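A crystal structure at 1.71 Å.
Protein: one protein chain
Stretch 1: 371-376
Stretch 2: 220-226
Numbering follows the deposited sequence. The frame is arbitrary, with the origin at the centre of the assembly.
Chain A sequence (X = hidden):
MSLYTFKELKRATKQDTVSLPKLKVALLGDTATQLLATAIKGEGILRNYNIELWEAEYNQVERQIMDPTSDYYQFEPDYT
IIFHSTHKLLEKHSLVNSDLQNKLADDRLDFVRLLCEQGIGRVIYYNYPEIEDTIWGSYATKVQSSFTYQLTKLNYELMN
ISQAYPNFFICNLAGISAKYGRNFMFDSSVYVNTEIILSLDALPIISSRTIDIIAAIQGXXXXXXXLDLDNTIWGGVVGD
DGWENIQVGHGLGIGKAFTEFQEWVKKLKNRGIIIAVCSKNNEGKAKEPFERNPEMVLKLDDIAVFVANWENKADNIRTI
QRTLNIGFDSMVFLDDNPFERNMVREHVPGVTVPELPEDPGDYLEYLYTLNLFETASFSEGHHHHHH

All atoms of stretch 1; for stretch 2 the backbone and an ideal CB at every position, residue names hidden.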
# COMPACT_ATOMS: atom_id res chain seq x y z
N ASN A 371 -2.07 -1.93 3.38
CA ASN A 371 -0.70 -1.73 2.91
C ASN A 371 0.28 -1.52 4.07
O ASN A 371 0.92 -0.49 4.18
CB ASN A 371 -0.63 -0.52 1.97
CG ASN A 371 0.67 -0.46 1.19
OD1 ASN A 371 1.13 -1.47 0.64
ND2 ASN A 371 1.29 0.72 1.15
N LEU A 372 0.39 -2.52 4.93
CA LEU A 372 1.10 -2.35 6.20
C LEU A 372 2.62 -2.23 6.05
O LEU A 372 3.29 -1.64 6.91
CB LEU A 372 0.80 -3.54 7.12
CG LEU A 372 -0.65 -3.67 7.59
CD1 LEU A 372 -0.95 -5.09 8.06
CD2 LEU A 372 -0.95 -2.67 8.68
N PHE A 373 3.15 -2.80 4.98
CA PHE A 373 4.60 -2.96 4.86
C PHE A 373 5.26 -2.24 3.69
O PHE A 373 6.24 -2.73 3.12
CB PHE A 373 4.96 -4.45 4.90
CG PHE A 373 4.67 -5.09 6.23
CD1 PHE A 373 5.54 -4.92 7.30
CD2 PHE A 373 3.51 -5.82 6.43
CE1 PHE A 373 5.27 -5.49 8.54
CE2 PHE A 373 3.24 -6.41 7.66
CZ PHE A 373 4.11 -6.25 8.71
N GLU A 374 4.74 -1.06 3.35
CA GLU A 374 5.43 -0.17 2.43
C GLU A 374 6.85 -0.01 2.90
O GLU A 374 7.11 0.05 4.11
CB GLU A 374 4.77 1.21 2.41
CG GLU A 374 5.28 2.10 1.29
CD GLU A 374 4.94 1.51 -0.09
OE1 GLU A 374 3.74 1.32 -0.39
OE2 GLU A 374 5.87 1.24 -0.87
N THR A 375 7.78 0.07 1.97
CA THR A 375 9.17 0.28 2.35
C THR A 375 9.87 1.17 1.33
O THR A 375 9.29 1.52 0.30
CB THR A 375 9.90 -1.06 2.54
OG1 THR A 375 11.19 -0.83 3.14
CG2 THR A 375 10.07 -1.79 1.22
N ALA A 376 11.11 1.57 1.63
CA ALA A 376 11.86 2.40 0.70
C ALA A 376 13.30 1.92 0.48
O ALA A 376 14.14 2.64 -0.07
CB ALA A 376 11.83 3.86 1.12
N UNK A 220 9.98 6.17 8.15
CA UNK A 220 8.92 5.60 8.97
C UNK A 220 8.25 4.47 8.21
O UNK A 220 7.52 4.70 7.24
CB UNK A 220 7.90 6.67 9.37
N UNK A 221 8.52 3.24 8.65
CA UNK A 221 7.98 2.05 8.01
C UNK A 221 7.99 0.90 9.01
O UNK A 221 8.76 0.92 9.98
CB UNK A 221 8.78 1.69 6.76
N UNK A 222 7.13 -0.09 8.79
CA UNK A 222 7.02 -1.22 9.72
C UNK A 222 8.16 -2.20 9.55
O UNK A 222 8.62 -2.46 8.44
CB UNK A 222 5.69 -1.95 9.53
N UNK A 223 8.62 -2.75 10.67
CA UNK A 223 9.79 -3.61 10.69
C UNK A 223 9.50 -4.97 11.31
O UNK A 223 10.33 -5.88 11.23
CB UNK A 223 10.93 -2.93 11.45
N UNK A 224 8.33 -5.10 11.93
CA UNK A 224 8.04 -6.27 12.74
C UNK A 224 6.55 -6.60 12.76
O UNK A 224 5.71 -5.71 12.89
CB UNK A 224 8.55 -6.05 14.17
N UNK A 225 6.24 -7.89 12.62
CA UNK A 225 4.88 -8.40 12.71
C UNK A 225 4.79 -9.35 13.91
O UNK A 225 5.55 -10.31 14.01
CB UNK A 225 4.47 -9.11 11.42
N UNK A 226 3.86 -9.07 14.83
CA UNK A 226 3.63 -9.89 16.02
C UNK A 226 2.34 -10.65 15.84
O UNK A 226 1.30 -10.06 15.56
CB UNK A 226 3.58 -9.04 17.29

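Position 220 lies beyond the reach of stretch 1, so almost any side chain would do. The residue is Lys220, whose amine is hydrogen-bonded elsewhere in the structure.

At position 221 the backbone is extended and CA-to-CB points toward stretch 1. The ideal CB lies 3.5 Å from Glu374 O and 4.6 Å from Thr375 CA, so the first carbon meets backbone, while the space beyond is bordered by the side chain of Thr375. An aromatic, a branched aliphatic or a small polar residue could fit. It is Phe221. With chi1 in p, the ring swings away from Glu374 O, and CD2 comes 4.3 Å from Thr375 OG1, a loose contact.

Position 222 also points its CB toward stretch 1, into a narrower place: the ideal CB is 3.6 Å from Leu372 O and 3.7 Å from Phe373 CE1. An unbranched chain that can turn aside suits this spot, and Lys, Arg, Gln, Glu or Met would all be reasonable. Lys222 occupies it. Its CB packs against Phe373 CE1 and its CG comes within 3.2 Å of Leu372 O, after which the chain leads away and the amine is satisfied elsewhere in the structure. The backbone does the polar work, through a water that accepts from Lys222 N (2.9 Å from the water O) and donates to Leu372 O and Glu374 O, each 2.8 Å from that same O. This water ties the loop at Lys222 to the turn running from Asn371 to Glu374, and since it uses main-chain atoms, it asks of the residue only a backbone N-H, which every type but proline provides.

Position 223 turns its CB away from stretch 1 and leaves the choice wide. Lys223 folds back within its own stretch, NZ donating to Phe221 O at 3.1 Å.

Position 224 begins a strand and again points away, so stretch 1 hardly restricts it. It is Cys224; its contact is through the main chain, with O 4.4 Å from Phe373 CE1, at the ring edge.

At position 225 the strand alternation brings CB back toward stretch 1, 4.0 Å from Phe373 CZ. The end of an aromatic ring offers neither donor nor charge, so Leu, Ile, Val or Met would suit. Leu225 makes that apolar contact.

Position 226 is out of reach; a beta-branched residue is at home in a strand, and Ile226 is one.

Stretch 2 220-226: KFKKCLI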
# COMPACT_ATOMS: atom_id res chain seq x y z
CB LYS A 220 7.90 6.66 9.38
CG LYS A 220 8.35 7.53 10.56
CD LYS A 220 8.63 6.68 11.81
CE LYS A 220 9.15 7.53 12.97
NZ LYS A 220 9.65 6.68 14.09
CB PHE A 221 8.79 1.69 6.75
CG PHE A 221 10.26 1.53 7.01
CD1 PHE A 221 11.11 2.63 6.95
CD2 PHE A 221 10.80 0.29 7.31
CE1 PHE A 221 12.47 2.49 7.18
CE2 PHE A 221 12.16 0.14 7.55
CZ PHE A 221 13.00 1.24 7.49
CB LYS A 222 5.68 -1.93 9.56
CG LYS A 222 4.47 -1.04 9.84
CD LYS A 222 4.58 -0.39 11.23
CE LYS A 222 3.25 0.17 11.71
NZ LYS A 222 3.23 0.46 13.20
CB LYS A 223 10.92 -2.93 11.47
CG LYS A 223 11.52 -1.72 10.78
CD LYS A 223 12.58 -1.08 11.65
CE LYS A 223 12.13 0.30 12.09
NZ LYS A 223 11.69 1.13 10.95
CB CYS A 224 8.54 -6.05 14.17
SG CYS A 224 8.03 -7.29 15.39
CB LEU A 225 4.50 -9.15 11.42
CG LEU A 225 3.14 -9.84 11.41
CD1 LEU A 225 2.02 -8.82 11.56
CD2 LEU A 225 2.91 -10.68 10.15
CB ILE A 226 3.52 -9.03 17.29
CG1 ILE A 226 4.77 -8.18 17.45
CG2 ILE A 226 3.29 -9.92 18.53
CD1 ILE A 226 4.60 -7.05 18.47
O HOH W 1 5.50 0.07 6.45
O HOH W 2 8.27 -2.32 5.76
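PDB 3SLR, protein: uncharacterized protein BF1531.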